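Local coordinates for protein methylxanthine N1-demethylase NdmA (Pseudomonas putida, PDB 6ICN) that removes the N1-methyl group of caffeine, yielding theobromine and formaldehyde, as a Rieske non-haem iron oxygenase of bacterial caffeine degradation, at residues I195-L200 / L302-D307; M213-G218 / A356-V361. All coordinates share one frame; numbering follows the deposited sequence.

From the N terminus the chain passes through the Rieske region before it reaches 195-200, which starts at the end of helix 192-195 and runs into a loop. It then enters 213-218, whose short strand 214-216 lies at one border of the seven-stranded antiparallel sheet. Beyond strands 219-225 to 277-286, helix 293-313 carries 302-307 back to 195-200, and contact 1 closes a loop of 101 residues at the metal and caffeine site. The end of helix 350-358 and the residues after it, together 356-361, return to 213-218 in contact 2, closing 137 residues. The loops cross rather than nest. Contact 1 joins active-site elements; contact 2, centred about 31 Å away, ties the C-terminal region to the sheet border.

Contact 1 of 2, residues I195-L200 / L302-D307; sequences IHPGTL and LVFAED. With CO (cobalt (II) ion), chain E; CFF (caffeine), chain F.
The His196 imidazole meets helix 293-313 edge-on, with Glu306 OE1, Val303 O and Asp307 OD2 all near its plane, while Ile195 CG2 lies over the rim of one face and Leu200 CD1 over that of the other. On one side of CE1, ND1 donates to Glu306 OE1 at 2.7 Å in a nearly straight bond (170°), reaching the anti side of a carboxylate turned 41° from the ring; on the other, NE2 binds cobalt(II) at 2.0 Å. Glu306 brings its carboxylate there with CG beside its backbone N (chi1 -69°) and an extended chain. Asp307 grips the metal with OD1 and OD2, its carboxylate steeply inclined to the imidazole, and His191 completes the two-histidine, one-carboxylate site familiar in Rieske oxygenases; Asn185 also bonds Asp307 OD1. Glu306 OE2 accepts from Thr199 OG1 at 2.8 Å through its syn lone pair, and water 1 links the same oxygen to Gly198 N. With an alanine in place of this glutamate, His196 ND1 and Thr199 OG1 would probably lose these carboxylate acceptors, and the ring would be freer to turn. Val303 CG2 packs on Thr199 CG2 at 3.8 Å; Val303, Leu200 and Phe304 also line the caffeine pocket. Glu306 thus sits in the second shell, consistent with holding NE2 toward the metal, where water 2 is bound and caffeine N1-methyl carbon C10 lies 5.1 Å from the cobalt.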
ATOM      1  N   ILE A 195      31.923  10.007  -0.525  1.00 25.32           N
ATOM      2  CA  ILE A 195      30.622   9.541  -1.002  1.00 23.10           C
ATOM      3  C   ILE A 195      30.801   8.225  -1.749  1.00 24.80           C
ATOM      4  O   ILE A 195      29.908   7.362  -1.722  1.00 22.29           O
ATOM      5  CB  ILE A 195      29.949  10.630  -1.857  1.00 22.47           C
ATOM      6  CG1 ILE A 195      29.488  11.774  -0.946  1.00 23.57           C
ATOM      7  CG2 ILE A 195      28.741  10.087  -2.663  1.00 20.78           C
ATOM      8  CD1 ILE A 195      28.484  12.685  -1.571  1.00 29.88           C
ATOM      9  N   HIS A 196      31.985   8.027  -2.363  1.00 24.19           N
ATOM     10  CA  HIS A 196      32.246   6.843  -3.187  1.00 22.61           C
ATOM     11  C   HIS A 196      33.471   6.027  -2.754  1.00 25.18           C
ATOM     12  O   HIS A 196      34.235   5.584  -3.623  1.00 25.68           O
ATOM     13  CB  HIS A 196      32.453   7.256  -4.647  1.00 23.04           C
ATOM     14  CG  HIS A 196      31.358   8.117  -5.206  1.00 23.09           C
ATOM     15  ND1 HIS A 196      30.065   7.664  -5.389  1.00 20.06           N
ATOM     16  CD2 HIS A 196      31.380   9.388  -5.667  1.00 21.21           C
ATOM     17  CE1 HIS A 196      29.334   8.631  -5.914  1.00 18.95           C
ATOM     18  NE2 HIS A 196      30.104   9.695  -6.080  1.00 21.19           N
ATOM     19  N   PRO A 197      33.686   5.777  -1.458  1.00 26.44           N
ATOM     20  CA  PRO A 197      34.936   5.096  -1.066  1.00 28.18           C
ATOM     21  C   PRO A 197      35.047   3.672  -1.587  1.00 34.15           C
ATOM     22  O   PRO A 197      36.116   3.274  -2.066  1.00 38.43           O
ATOM     23  CB  PRO A 197      34.892   5.142   0.468  1.00 29.56           C
ATOM     24  CG  PRO A 197      33.451   5.202   0.792  1.00 32.01           C
ATOM     25  CD  PRO A 197      32.836   6.049  -0.286  1.00 28.27           C
ATOM     26  N   GLY A 198      33.986   2.878  -1.518  1.00 30.63           N
ATOM     27  CA  GLY A 198      34.187   1.544  -2.072  1.00 40.04           C
ATOM     28  C   GLY A 198      34.307   1.503  -3.585  1.00 37.85           C
ATOM     29  O   GLY A 198      34.727   0.482  -4.138  1.00 40.63           O
ATOM     30  N   THR A 199      34.005   2.607  -4.253  1.00 30.48           N
ATOM     31  CA  THR A 199      33.427   2.569  -5.585  1.00 26.57           C
ATOM     32  C   THR A 199      34.245   3.318  -6.619  1.00 29.65           C
ATOM     33  O   THR A 199      34.544   2.763  -7.687  1.00 28.29           O
ATOM     34  CB  THR A 199      32.001   3.143  -5.484  1.00 29.69           C
ATOM     35  OG1 THR A 199      31.292   2.416  -4.468  1.00 32.79           O
ATOM     36  CG2 THR A 199      31.264   3.022  -6.796  1.00 28.40           C
ATOM     37  N   LEU A 200      34.614   4.568  -6.338  1.00 27.91           N
ATOM     38  CA  LEU A 200      35.424   5.361  -7.259  1.00 28.49           C
ATOM     39  C   LEU A 200      36.808   5.693  -6.725  1.00 32.56           C
ATOM     40  O   LEU A 200      37.770   5.678  -7.491  1.00 32.13           O
ATOM     41  CB  LEU A 200      34.697   6.663  -7.624  1.00 27.51           C
ATOM     42  CG  LEU A 200      33.560   6.438  -8.623  1.00 27.70           C
ATOM     43  CD1 LEU A 200      32.776   7.719  -8.877  1.00 26.44           C
ATOM     44  CD2 LEU A 200      34.117   5.857  -9.927  1.00 29.17           C
ATOM     45  N   LEU A 302      24.882   2.482  -8.921  1.00 17.23           N
ATOM     46  CA  LEU A 302      25.432   2.500  -7.563  1.00 18.63           C
ATOM     47  C   LEU A 302      26.042   3.860  -7.236  1.00 17.86           C
ATOM     48  O   LEU A 302      25.785   4.429  -6.163  1.00 19.29           O
ATOM     49  CB  LEU A 302      26.476   1.379  -7.425  1.00 20.15           C
ATOM     50  CG  LEU A 302      27.305   1.327  -6.140  1.00 23.44           C
ATOM     51  CD1 LEU A 302      26.382   1.154  -4.935  1.00 27.74           C
ATOM     52  CD2 LEU A 302      28.362   0.219  -6.210  1.00 25.44           C
ATOM     53  N   VAL A 303      26.847   4.394  -8.161  1.00 18.68           N
ATOM     54  CA  VAL A 303      27.414   5.738  -8.010  1.00 16.94           C
ATOM     55  C   VAL A 303      26.307   6.761  -7.786  1.00 17.85           C
ATOM     56  O   VAL A 303      26.362   7.574  -6.854  1.00 18.23           O
ATOM     57  CB  VAL A 303      28.262   6.094  -9.246  1.00 17.57           C
ATOM     58  CG1 VAL A 303      28.645   7.588  -9.239  1.00 20.08           C
ATOM     59  CG2 VAL A 303      29.519   5.215  -9.313  1.00 20.17           C
ATOM     60  N   PHE A 304      25.268   6.721  -8.619  1.00 16.73           N
ATOM     61  CA  PHE A 304      24.195   7.697  -8.473  1.00 16.73           C
ATOM     62  C   PHE A 304      23.468   7.522  -7.140  1.00 15.32           C
ATOM     63  O   PHE A 304      23.072   8.508  -6.512  1.00 16.66           O
ATOM     64  CB  PHE A 304      23.222   7.594  -9.648  1.00 18.58           C
ATOM     65  CG  PHE A 304      23.809   8.029 -10.988  1.00 21.40           C
ATOM     66  CD1 PHE A 304      24.829   8.975 -11.059  1.00 21.14           C
ATOM     67  CD2 PHE A 304      23.321   7.480 -12.175  1.00 22.78           C
ATOM     68  CE1 PHE A 304      25.361   9.377 -12.311  1.00 24.16           C
ATOM     69  CE2 PHE A 304      23.850   7.876 -13.424  1.00 23.62           C
ATOM     70  CZ  PHE A 304      24.860   8.825 -13.486  1.00 23.92           C
ATOM     71  N   ALA A 305      23.275   6.270  -6.696  1.00 17.21           N
ATOM     72  CA  ALA A 305      22.615   6.046  -5.410  1.00 18.33           C
ATOM     73  C   ALA A 305      23.455   6.573  -4.260  1.00 17.86           C
ATOM     74  O   ALA A 305      22.897   6.994  -3.238  1.00 18.97           O
ATOM     75  CB  ALA A 305      22.327   4.557  -5.193  1.00 21.15           C
ATOM     76  N   GLU A 306      24.790   6.533  -4.395  1.00 17.35           N
ATOM     77  CA  GLU A 306      25.663   7.107  -3.366  1.00 19.79           C
ATOM     78  C   GLU A 306      25.550   8.634  -3.321  1.00 18.48           C
ATOM     79  O   GLU A 306      25.455   9.228  -2.234  1.00 19.62           O
ATOM     80  CB  GLU A 306      27.107   6.656  -3.605  1.00 20.47           C
ATOM     81  CG  GLU A 306      27.292   5.138  -3.336  1.00 23.71           C
ATOM     82  CD  GLU A 306      28.663   4.585  -3.745  1.00 25.32           C
ATOM     83  OE1 GLU A 306      29.379   5.219  -4.556  1.00 21.47           O
ATOM     84  OE2 GLU A 306      29.009   3.473  -3.274  1.00 28.98           O
ATOM     85  N   ASP A 307      25.503   9.289  -4.491  1.00 17.46           N
ATOM     86  CA  ASP A 307      25.371  10.751  -4.515  1.00 17.31           C
ATOM     87  C   ASP A 307      23.995  11.235  -4.052  1.00 16.96           C
ATOM     88  O   ASP A 307      23.899  12.247  -3.351  1.00 17.26           O
ATOM     89  CB  ASP A 307      25.638  11.281  -5.933  1.00 15.59           C
ATOM     90  CG  ASP A 307      27.108  11.307  -6.280  1.00 20.37           C
ATOM     91  OD1 ASP A 307      27.876  11.954  -5.559  1.00 20.95           O
ATOM     92  OD2 ASP A 307      27.507  10.693  -7.288  1.00 17.12           O
TER
HETATM   93 CO    CO E 401      29.513  11.514  -6.805  1.00 20.13          CO
HETATM   94  N1  CFF F 402      31.277  10.433 -12.090  1.00 27.43           N
HETATM   95  C2  CFF F 402      32.554   9.988 -12.321  1.00 30.14           C
HETATM   96  C10 CFF F 402      31.060  11.792 -11.626  1.00 27.58           C
HETATM   97  C6  CFF F 402      30.229   9.628 -12.283  1.00 27.94           C
HETATM   98  N3  CFF F 402      32.764   8.719 -12.752  1.00 30.34           N
HETATM   99  O11 CFF F 402      33.484  10.715 -12.144  1.00 27.76           O
HETATM  100  C12 CFF F 402      34.118   8.233 -12.999  1.00 29.20           C
HETATM  101  C4  CFF F 402      31.704   7.899 -12.947  1.00 29.57           C
HETATM  102  C5  CFF F 402      30.448   8.337 -12.727  1.00 25.65           C
HETATM  103  N9  CFF F 402      31.628   6.622 -13.361  1.00 32.45           N
HETATM  104  O13 CFF F 402      29.112  10.022 -12.079  1.00 25.79           O
HETATM  105  N7  CFF F 402      29.602   7.331 -13.016  1.00 26.44           N
HETATM  106  C8  CFF F 402      30.330   6.277 -13.403  1.00 27.13           C
HETATM  107  C14 CFF F 402      28.167   7.108 -13.009  1.00 28.08           C
HETATM  108  O   HOH W   1      31.052   3.626  -1.368  1.00 34.93           O
HETATM  109  O   HOH W   2      29.522  12.552  -8.629  1.00 22.95           O

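Contact 2 of 2, residues M213-G218 / A356-V361; sequences MDRFNG and ALLDPV
Arg215 lays its aliphatic chain alongside Val361, pointing the same way, with CD 3.9 Å from Val361 CG2. Arg215, on strand 214-216, and Val361, in the segment after helix 350-358, form a single antiparallel hydrogen-bonded bridge at the border of the seven-stranded antiparallel sheet of the catalytic domain, which has the helix-grip fold of Rieske oxygenases. Arg215 N donates to Val361 O at 2.8 Å, and Val361 N returns the bond to Arg215 O at 3.0 Å. Flanking CA-H...O contacts, from Asp214 CA to Val361 O and from Pro360 CA to Arg215 O, accompany this pair. With CG set beside its own backbone N (chi1 -50°) and the chain extended as far as NE, the arginine sends its guanidinium past the valine, where NH2 donates in plane to water 4; the group also forms a salt bridge with Glu341 and a cation-pi contact with Trp338. Asp214, on the neighbouring position, is bound instead to Arg366, so charged partners from two parts of the C-terminal region meet this strand.

The CB of Phe216 points away from 356-361, yet its CD1 comes within 4.2 Å of Pro360 CB. Asn217 and Gly218 then turn the chain into strand 219-225 with positive phi values of 56° and 74°, close to a type I' beta turn. Leu358 CD2 packs against this turn, 3.7 Å from Gly218 N, and Leu357 closes on it from the same helix end; the positive phi of Gly218 by itself favours glycine. Beyond the direct bridge, waters take over between the backbones: water 5 joins Asn217 N to Leu358 O, and water 6 accepts from Gly218 N at 3.0 Å while donating to Leu357 O and Asp359 O.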
ATOM      1  N   MET A 213      41.862  25.501 -16.276  1.00 22.42           N
ATOM      2  CA  MET A 213      40.565  25.383 -16.936  1.00 27.27           C
ATOM      3  C   MET A 213      40.487  26.382 -18.078  1.00 25.60           C
ATOM      4  O   MET A 213      40.750  27.572 -17.882  1.00 28.02           O
ATOM      5  CB  MET A 213      39.405  25.637 -15.965  1.00 26.96           C
ATOM      6  CG  MET A 213      39.367  24.686 -14.797  1.00 25.46           C
ATOM      7  SD  MET A 213      38.113  25.163 -13.588  1.00 23.84           S
ATOM      8  CE  MET A 213      36.606  24.735 -14.501  1.00 23.19           C
ATOM      9  N   ASP A 214      40.108  25.900 -19.258  1.00 24.14           N
ATOM     10  CA  ASP A 214      39.960  26.728 -20.444  1.00 24.20           C
ATOM     11  C   ASP A 214      38.495  26.856 -20.824  1.00 27.03           C
ATOM     12  O   ASP A 214      37.739  25.877 -20.744  1.00 24.65           O
ATOM     13  CB  ASP A 214      40.711  26.128 -21.637  1.00 26.01           C
ATOM     14  CG  ASP A 214      42.173  25.923 -21.356  1.00 33.07           C
ATOM     15  OD1 ASP A 214      42.757  26.731 -20.604  1.00 32.10           O
ATOM     16  OD2 ASP A 214      42.734  24.944 -21.890  1.00 37.30           O
ATOM     17  N   ARG A 215      38.110  28.052 -21.264  1.00 22.41           N
ATOM     18  CA  ARG A 215      36.846  28.265 -21.955  1.00 23.40           C
ATOM     19  C   ARG A 215      37.117  28.301 -23.452  1.00 30.13           C
ATOM     20  O   ARG A 215      37.984  29.051 -23.912  1.00 27.64           O
ATOM     21  CB  ARG A 215      36.161  29.561 -21.538  1.00 23.37           C
ATOM     22  CG  ARG A 215      36.013  29.820 -20.046  1.00 22.72           C
ATOM     23  CD  ARG A 215      35.267  31.101 -19.907  1.00 22.84           C
ATOM     24  NE  ARG A 215      35.058  31.536 -18.527  1.00 20.78           N
ATOM     25  CZ  ARG A 215      34.421  32.651 -18.207  1.00 21.01           C
ATOM     26  NH1 ARG A 215      34.273  33.003 -16.934  1.00 21.57           N
ATOM     27  NH2 ARG A 215      33.950  33.440 -19.169  1.00 25.23           N
ATOM     28  N   PHE A 216      36.379  27.496 -24.205  1.00 24.12           N
ATOM     29  CA  PHE A 216      36.549  27.480 -25.653  1.00 25.82           C
ATOM     30  C   PHE A 216      35.240  27.026 -26.280  1.00 28.87           C
ATOM     31  O   PHE A 216      34.715  25.967 -25.916  1.00 26.65           O
ATOM     32  CB  PHE A 216      37.704  26.557 -26.056  1.00 28.83           C
ATOM     33  CG  PHE A 216      38.039  26.619 -27.520  1.00 33.34           C
ATOM     34  CD1 PHE A 216      38.751  27.688 -28.033  1.00 37.79           C
ATOM     35  CD2 PHE A 216      37.631  25.612 -28.379  1.00 37.08           C
ATOM     36  CE1 PHE A 216      39.059  27.752 -29.379  1.00 41.27           C
ATOM     37  CE2 PHE A 216      37.941  25.672 -29.729  1.00 41.36           C
ATOM     38  CZ  PHE A 216      38.648  26.745 -30.225  1.00 41.65           C
ATOM     39  N   ASN A 217      34.708  27.842 -27.190  1.00 25.67           N
ATOM     40  CA  ASN A 217      33.497  27.498 -27.942  1.00 29.41           C
ATOM     41  C   ASN A 217      32.326  27.173 -27.017  1.00 25.63           C
ATOM     42  O   ASN A 217      31.530  26.271 -27.289  1.00 29.37           O
ATOM     43  CB  ASN A 217      33.752  26.333 -28.901  1.00 29.34           C
ATOM     44  CG  ASN A 217      34.609  26.726 -30.091  1.00 39.71           C
ATOM     45  OD1 ASN A 217      34.803  27.915 -30.377  1.00 45.28           O
ATOM     46  ND2 ASN A 217      35.114  25.726 -30.801  1.00 41.87           N
ATOM     47  N   GLY A 218      32.212  27.916 -25.918  1.00 25.17           N
ATOM     48  CA  GLY A 218      31.117  27.691 -24.988  1.00 25.10           C
ATOM     49  C   GLY A 218      31.255  26.445 -24.138  1.00 23.57           C
ATOM     50  O   GLY A 218      30.254  25.978 -23.572  1.00 22.32           O
ATOM     51  N   ALA A 356      30.022  36.516 -24.049  1.00 26.49           N
ATOM     52  CA  ALA A 356      30.235  35.831 -22.775  1.00 24.99           C
ATOM     53  C   ALA A 356      30.314  34.318 -22.961  1.00 24.14           C
ATOM     54  O   ALA A 356      31.156  33.648 -22.347  1.00 23.98           O
ATOM     55  CB  ALA A 356      29.120  36.197 -21.803  1.00 24.18           C
ATOM     56  N   LEU A 357      29.465  33.764 -23.827  1.00 23.28           N
ATOM     57  CA  LEU A 357      29.442  32.321 -24.039  1.00 21.09           C
ATOM     58  C   LEU A 357      30.629  31.841 -24.856  1.00 23.84           C
ATOM     59  O   LEU A 357      31.267  30.849 -24.502  1.00 21.38           O
ATOM     60  CB  LEU A 357      28.146  31.910 -24.741  1.00 19.51           C
ATOM     61  CG  LEU A 357      27.995  30.405 -24.967  1.00 22.05           C
ATOM     62  CD1 LEU A 357      27.976  29.665 -23.610  1.00 22.42           C
ATOM     63  CD2 LEU A 357      26.725  30.127 -25.747  1.00 23.56           C
ATOM     64  N   LEU A 358      30.924  32.515 -25.981  1.00 22.61           N
ATOM     65  CA  LEU A 358      31.814  31.947 -26.983  1.00 22.26           C
ATOM     66  C   LEU A 358      33.221  32.546 -27.009  1.00 25.02           C
ATOM     67  O   LEU A 358      34.091  31.993 -27.692  1.00 26.99           O
ATOM     68  CB  LEU A 358      31.180  32.079 -28.377  1.00 24.44           C
ATOM     69  CG  LEU A 358      29.888  31.287 -28.585  1.00 27.30           C
ATOM     70  CD1 LEU A 358      29.295  31.557 -29.980  1.00 30.78           C
ATOM     71  CD2 LEU A 358      30.137  29.789 -28.373  1.00 24.53           C
ATOM     72  N   ASP A 359      33.489  33.613 -26.275  1.00 26.01           N
ATOM     73  CA  ASP A 359      34.856  34.148 -26.256  1.00 25.44           C
ATOM     74  C   ASP A 359      35.791  33.163 -25.561  1.00 30.08           C
ATOM     75  O   ASP A 359      35.434  32.600 -24.511  1.00 27.76           O
ATOM     76  CB  ASP A 359      34.928  35.506 -25.567  1.00 26.85           C
ATOM     77  CG  ASP A 359      34.385  36.640 -26.425  1.00 31.20           C
ATOM     78  OD1 ASP A 359      34.174  36.439 -27.639  1.00 32.13           O
ATOM     79  OD2 ASP A 359      34.163  37.733 -25.876  1.00 32.25           O
ATOM     80  N   PRO A 360      36.964  32.894 -26.122  1.00 28.63           N
ATOM     81  CA  PRO A 360      37.903  31.978 -25.472  1.00 27.87           C
ATOM     82  C   PRO A 360      38.593  32.626 -24.281  1.00 31.09           C
ATOM     83  O   PRO A 360      38.856  33.830 -24.260  1.00 29.41           O
ATOM     84  CB  PRO A 360      38.905  31.654 -26.585  1.00 32.68           C
ATOM     85  CG  PRO A 360      38.868  32.870 -27.450  1.00 31.60           C
ATOM     86  CD  PRO A 360      37.452  33.348 -27.436  1.00 32.92           C
ATOM     87  N   VAL A 361      38.856  31.805 -23.265  1.00 27.64           N
ATOM     88  CA  VAL A 361      39.670  32.188 -22.115  1.00 28.29           C
ATOM     89  C   VAL A 361      40.565  31.005 -21.788  1.00 32.19           C
ATOM     90  O   VAL A 361      40.111  30.004 -21.221  1.00 30.24           O
ATOM     91  CB  VAL A 361      38.828  32.585 -20.889  1.00 25.97           C
ATOM     92  CG1 VAL A 361      39.755  32.962 -19.730  1.00 28.28           C
ATOM     93  CG2 VAL A 361      37.855  33.709 -21.213  1.00 27.20           C
TER
HETATM   94  O   HOH W   3      39.724  29.889 -18.525  1.00 32.58           O
HETATM   95  O   HOH W   4      33.912  33.493 -22.294  1.00 23.67           O
HETATM   96  O   HOH W   5      36.242  30.135 -27.922  1.00 31.39           O
HETATM   97  O   HOH W   6      33.958  29.963 -24.672  1.00 24.71           O